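PDB 4FH0: caspase recruitment domain-containing protein 19 from Homo sapiens, which associates with BCL10 through its caspase recruitment domain, the part described here, and helps inhibit the effects of BCL10-induced activation of NF-kappa-B. Local coordinates for residues L34-N37 against Q42-T45; R83-Y86 against L92-R95. The protein carries 2 engineered substitutions. All coordinates share one frame; numbering follows the deposited sequence.

Interaction 1 (L34-N37 against Q42-T45); sequences LQLN and QILT
The carbonyl oxygen of Leu36 accepts two backbone N-H groups at once, from Ile43 and Leu44, as the chain turns back on the helix it has just left. Ile43 N reaches Leu36 O at 2.9 Å in the carbonyl plane, though with a bent N-H...O angle of 133°. The bond from Leu44 N to the same oxygen is straighter, at 160°, but its donor stands well above that plane. Two bonds thus hold a carbonyl near the end of helix 26-37.

Asn37 returns the grip with its side chain. With CG anti to the backbone N (chi1 167°), its amide swings to the loop, and ND2 donates to Leu44 O at 2.9 Å, the acceptor lying close to the amide plane. The same nitrogen is also hydrogen-bonded to Asn46 OD1, so two acceptors fix the rotation of this buried amide. At the exposed margin the extended chain of Gln42 lets NE2 reach Asn37 O at 2.9 Å, in the carbonyl plane of Asn37, though this oxygen is tilted out of the Gln42 amide plane.

Alongside these bonds, Leu36 splits its apolar contacts: CD2 meets Ile43 CG1 at 4.0 Å, while CB lies 4.0 Å from Leu44 CD1. Thr45, the N-cap residue of the next helix, follows directly, so the contact joins the end of one helix to the start of another. Within the helical CARD, Ile43 packs on Leu70 of helix 59-73 and on Asp77 and Glu80 of helix 75-88, whereas Leu44 reaches His69 of helix 59-73 and Phe52 of helix 46-52.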
# COMPACT_ATOMS: atom_id res chain seq x y z
N LEU A 34 -5.90 3.47 -6.27
CA LEU A 34 -7.28 3.60 -6.72
C LEU A 34 -8.23 2.72 -5.91
O LEU A 34 -9.31 3.15 -5.54
CB LEU A 34 -7.38 3.31 -8.19
CG LEU A 34 -6.79 4.47 -8.99
CD1 LEU A 34 -6.85 4.14 -10.45
CD2 LEU A 34 -7.53 5.77 -8.70
N GLN A 35 -7.80 1.51 -5.61
CA GLN A 35 -8.59 0.61 -4.79
C GLN A 35 -8.87 1.21 -3.41
O GLN A 35 -9.96 1.05 -2.87
CB GLN A 35 -7.83 -0.70 -4.62
CG GLN A 35 -8.67 -1.81 -4.10
CD GLN A 35 -9.73 -2.17 -5.10
OE1 GLN A 35 -9.48 -2.24 -6.31
NE2 GLN A 35 -10.92 -2.36 -4.62
N LEU A 36 -7.89 1.92 -2.86
CA LEU A 36 -8.02 2.53 -1.56
C LEU A 36 -8.76 3.88 -1.59
O LEU A 36 -9.07 4.44 -0.54
CB LEU A 36 -6.64 2.74 -0.96
CG LEU A 36 -5.84 1.49 -0.68
CD1 LEU A 36 -4.40 1.85 -0.26
CD2 LEU A 36 -6.55 0.64 0.39
N ASN A 37 -9.04 4.39 -2.79
CA ASN A 37 -9.69 5.69 -2.94
C ASN A 37 -11.14 5.63 -3.42
O ASN A 37 -11.97 6.43 -2.98
CB ASN A 37 -8.88 6.54 -3.93
CG ASN A 37 -9.61 7.78 -4.39
OD1 ASN A 37 -10.11 7.82 -5.50
ND2 ASN A 37 -9.67 8.79 -3.55
N GLN A 42 -13.30 4.35 2.27
CA GLN A 42 -12.33 5.15 1.56
C GLN A 42 -11.13 5.41 2.47
O GLN A 42 -11.23 6.10 3.48
CB GLN A 42 -12.94 6.47 1.13
CG GLN A 42 -11.98 7.34 0.36
CD GLN A 42 -12.61 8.62 -0.14
OE1 GLN A 42 -13.20 9.38 0.63
NE2 GLN A 42 -12.51 8.86 -1.43
N ILE A 43 -10.02 4.78 2.13
CA ILE A 43 -8.81 4.89 2.92
C ILE A 43 -8.01 6.13 2.55
O ILE A 43 -7.39 6.77 3.42
CB ILE A 43 -7.98 3.63 2.73
CG1 ILE A 43 -8.81 2.39 3.14
CG2 ILE A 43 -6.67 3.70 3.50
CD1 ILE A 43 -9.47 2.49 4.48
N LEU A 44 -8.03 6.49 1.27
CA LEU A 44 -7.31 7.66 0.76
C LEU A 44 -8.25 8.64 0.11
O LEU A 44 -9.04 8.26 -0.77
CB LEU A 44 -6.26 7.24 -0.26
CG LEU A 44 -5.16 6.29 0.22
CD1 LEU A 44 -4.26 5.93 -0.98
CD2 LEU A 44 -4.35 6.90 1.35
N THR A 45 -8.17 9.89 0.53
CA THR A 45 -8.93 10.94 -0.12
C THR A 45 -8.41 11.17 -1.54
O THR A 45 -7.33 10.69 -1.89
CB THR A 45 -8.80 12.26 0.65
OG1 THR A 45 -7.44 12.70 0.58
CG2 THR A 45 -9.22 12.09 2.10

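Interaction 2 (R83-Y86 against L92-R95); sequences RALY and LHSR. With SO4 (sulfate ion), chain D; SO4 (sulfate ion), chain C.
In the six-helix death-fold bundle of this CARD, the last two helices, 75-88 and 90-95, meet where His93 lays its imidazole against Leu85 and Tyr86. CG of His93 stands anti to its backbone N, which carries the ring out to the preceding helix. One face of that ring receives Tyr86 CB, 3.7 Å from the ring centroid and only 11° off the normal, a well-centred CH-pi contact. The phenol ring then presents its edge to the imidazole face in a T-shaped pair, with centroids 5.7 Å apart and planes at 70°.

Leu85 supplies the apolar side of the junction. Its CD2 branch lies 3.9 Å from His93 CA and reaches the imidazole obliquely, while CD1 approaches Leu92 CD2 at 4.4 Å. Both leucines are buried and touch Leu18 of helix 7-18 and Leu24, so the short helix 90-95 is tied to the hydrophobic interior as well as to its neighbour.

Two sulfates, probably from the crystallisation liquor, bind basic groups on segment 92-95. Arg95 holds one through both terminal nitrogens: NH1 donates to O2 of that ion and NH2 to O1, both nearly straight. The other sulfate meets the imidazole at its edge, in plane, where His93 NE2 donates to the sulfate O3 atom at 3.0 Å with an N-H...O angle of 154°.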
# COMPACT_ATOMS: atom_id res chain seq x y z
N ARG A 83 -5.89 -6.31 1.18
CA ARG A 83 -6.84 -6.74 0.18
C ARG A 83 -6.48 -6.14 -1.18
O ARG A 83 -6.50 -6.83 -2.20
CB ARG A 83 -8.27 -6.38 0.56
CG ARG A 83 -9.24 -6.73 -0.58
CD ARG A 83 -10.66 -6.83 -0.11
NE ARG A 83 -11.64 -6.83 -1.20
CZ ARG A 83 -12.18 -5.73 -1.71
NH1 ARG A 83 -11.82 -4.54 -1.25
NH2 ARG A 83 -13.07 -5.80 -2.68
N ALA A 84 -6.11 -4.86 -1.21
CA ALA A 84 -5.74 -4.21 -2.46
C ALA A 84 -4.50 -4.84 -3.08
O ALA A 84 -4.37 -4.98 -4.30
CB ALA A 84 -5.52 -2.71 -2.22
N LEU A 85 -3.56 -5.21 -2.22
CA LEU A 85 -2.35 -5.89 -2.67
C LEU A 85 -2.66 -7.26 -3.26
O LEU A 85 -2.10 -7.66 -4.28
CB LEU A 85 -1.37 -6.04 -1.50
CG LEU A 85 0.04 -6.49 -1.82
CD1 LEU A 85 0.83 -5.39 -2.50
CD2 LEU A 85 0.74 -6.96 -0.54
N TYR A 86 -3.56 -8.01 -2.63
CA TYR A 86 -4.02 -9.26 -3.22
C TYR A 86 -4.61 -9.04 -4.60
O TYR A 86 -4.30 -9.76 -5.56
CB TYR A 86 -5.08 -9.95 -2.34
CG TYR A 86 -5.83 -11.03 -3.10
CD1 TYR A 86 -5.24 -12.24 -3.37
CD2 TYR A 86 -7.11 -10.81 -3.56
CE1 TYR A 86 -5.91 -13.20 -4.09
CE2 TYR A 86 -7.79 -11.76 -4.28
CZ TYR A 86 -7.18 -12.96 -4.54
OH TYR A 86 -7.84 -13.94 -5.25
N LEU A 92 3.30 -10.89 -5.27
CA LEU A 92 3.97 -10.28 -4.13
C LEU A 92 3.23 -10.56 -2.83
O LEU A 92 3.82 -10.93 -1.81
CB LEU A 92 4.19 -8.78 -4.36
CG LEU A 92 4.85 -8.08 -3.18
CD1 LEU A 92 6.22 -8.66 -2.85
CD2 LEU A 92 4.97 -6.59 -3.50
N HIS A 93 1.91 -10.40 -2.88
CA HIS A 93 1.05 -10.65 -1.74
C HIS A 93 1.30 -12.03 -1.16
O HIS A 93 1.42 -12.20 0.04
CB HIS A 93 -0.41 -10.49 -2.17
CG HIS A 93 -1.40 -10.72 -1.08
ND1 HIS A 93 -1.91 -11.97 -0.78
CD2 HIS A 93 -2.02 -9.85 -0.25
CE1 HIS A 93 -2.78 -11.85 0.21
NE2 HIS A 93 -2.88 -10.58 0.54
N SER A 94 1.42 -13.02 -2.04
CA SER A 94 1.60 -14.39 -1.59
C SER A 94 2.98 -14.63 -0.96
O SER A 94 3.15 -15.53 -0.16
CB SER A 94 1.35 -15.36 -2.75
OG SER A 94 2.36 -15.27 -3.74
N ARG A 95 3.96 -13.81 -1.28
CA ARG A 95 5.35 -14.02 -0.85
C ARG A 95 5.71 -13.24 0.42
O ARG A 95 6.80 -13.39 0.94
CB ARG A 95 6.31 -13.59 -1.95
CG ARG A 95 6.29 -14.44 -3.21
CD ARG A 95 7.12 -13.78 -4.29
NE ARG A 95 8.55 -13.81 -3.97
CZ ARG A 95 9.41 -12.82 -4.22
NH1 ARG A 95 9.00 -11.69 -4.79
NH2 ARG A 95 10.68 -12.96 -3.88
S SO4 D . 12.49 -10.40 -5.76
O1 SO4 D . 12.85 -10.97 -4.47
O2 SO4 D . 11.23 -9.64 -5.65
O3 SO4 D . 13.53 -9.42 -6.10
O4 SO4 D . 12.42 -11.41 -6.80
S SO4 C . -4.31 -11.22 3.46
O1 SO4 C . -2.88 -10.93 3.49
O2 SO4 C . -4.84 -11.17 4.82
O3 SO4 C . -5.01 -10.28 2.58
O4 SO4 C . -4.52 -12.57 2.92

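Interaction 1 comes first along the chain and closes before interaction 2 opens; their centres lie about 17 Å apart within the same CARD. The two secure their connections by quite different means. Interaction 1 joins the end of helix 26-37 to the loop leading into helix 46-52, largely through polar bonds, whereas interaction 2 packs helix 75-88 against helix 90-95 through rings and leucines. Helices 26-37 and 75-88 bring the two together: Gln35 CG rests 3.8 Å from Ala84 CB. Two chain connections of one compact domain are thus coupled through the packing of helices 26-37 and 75-88.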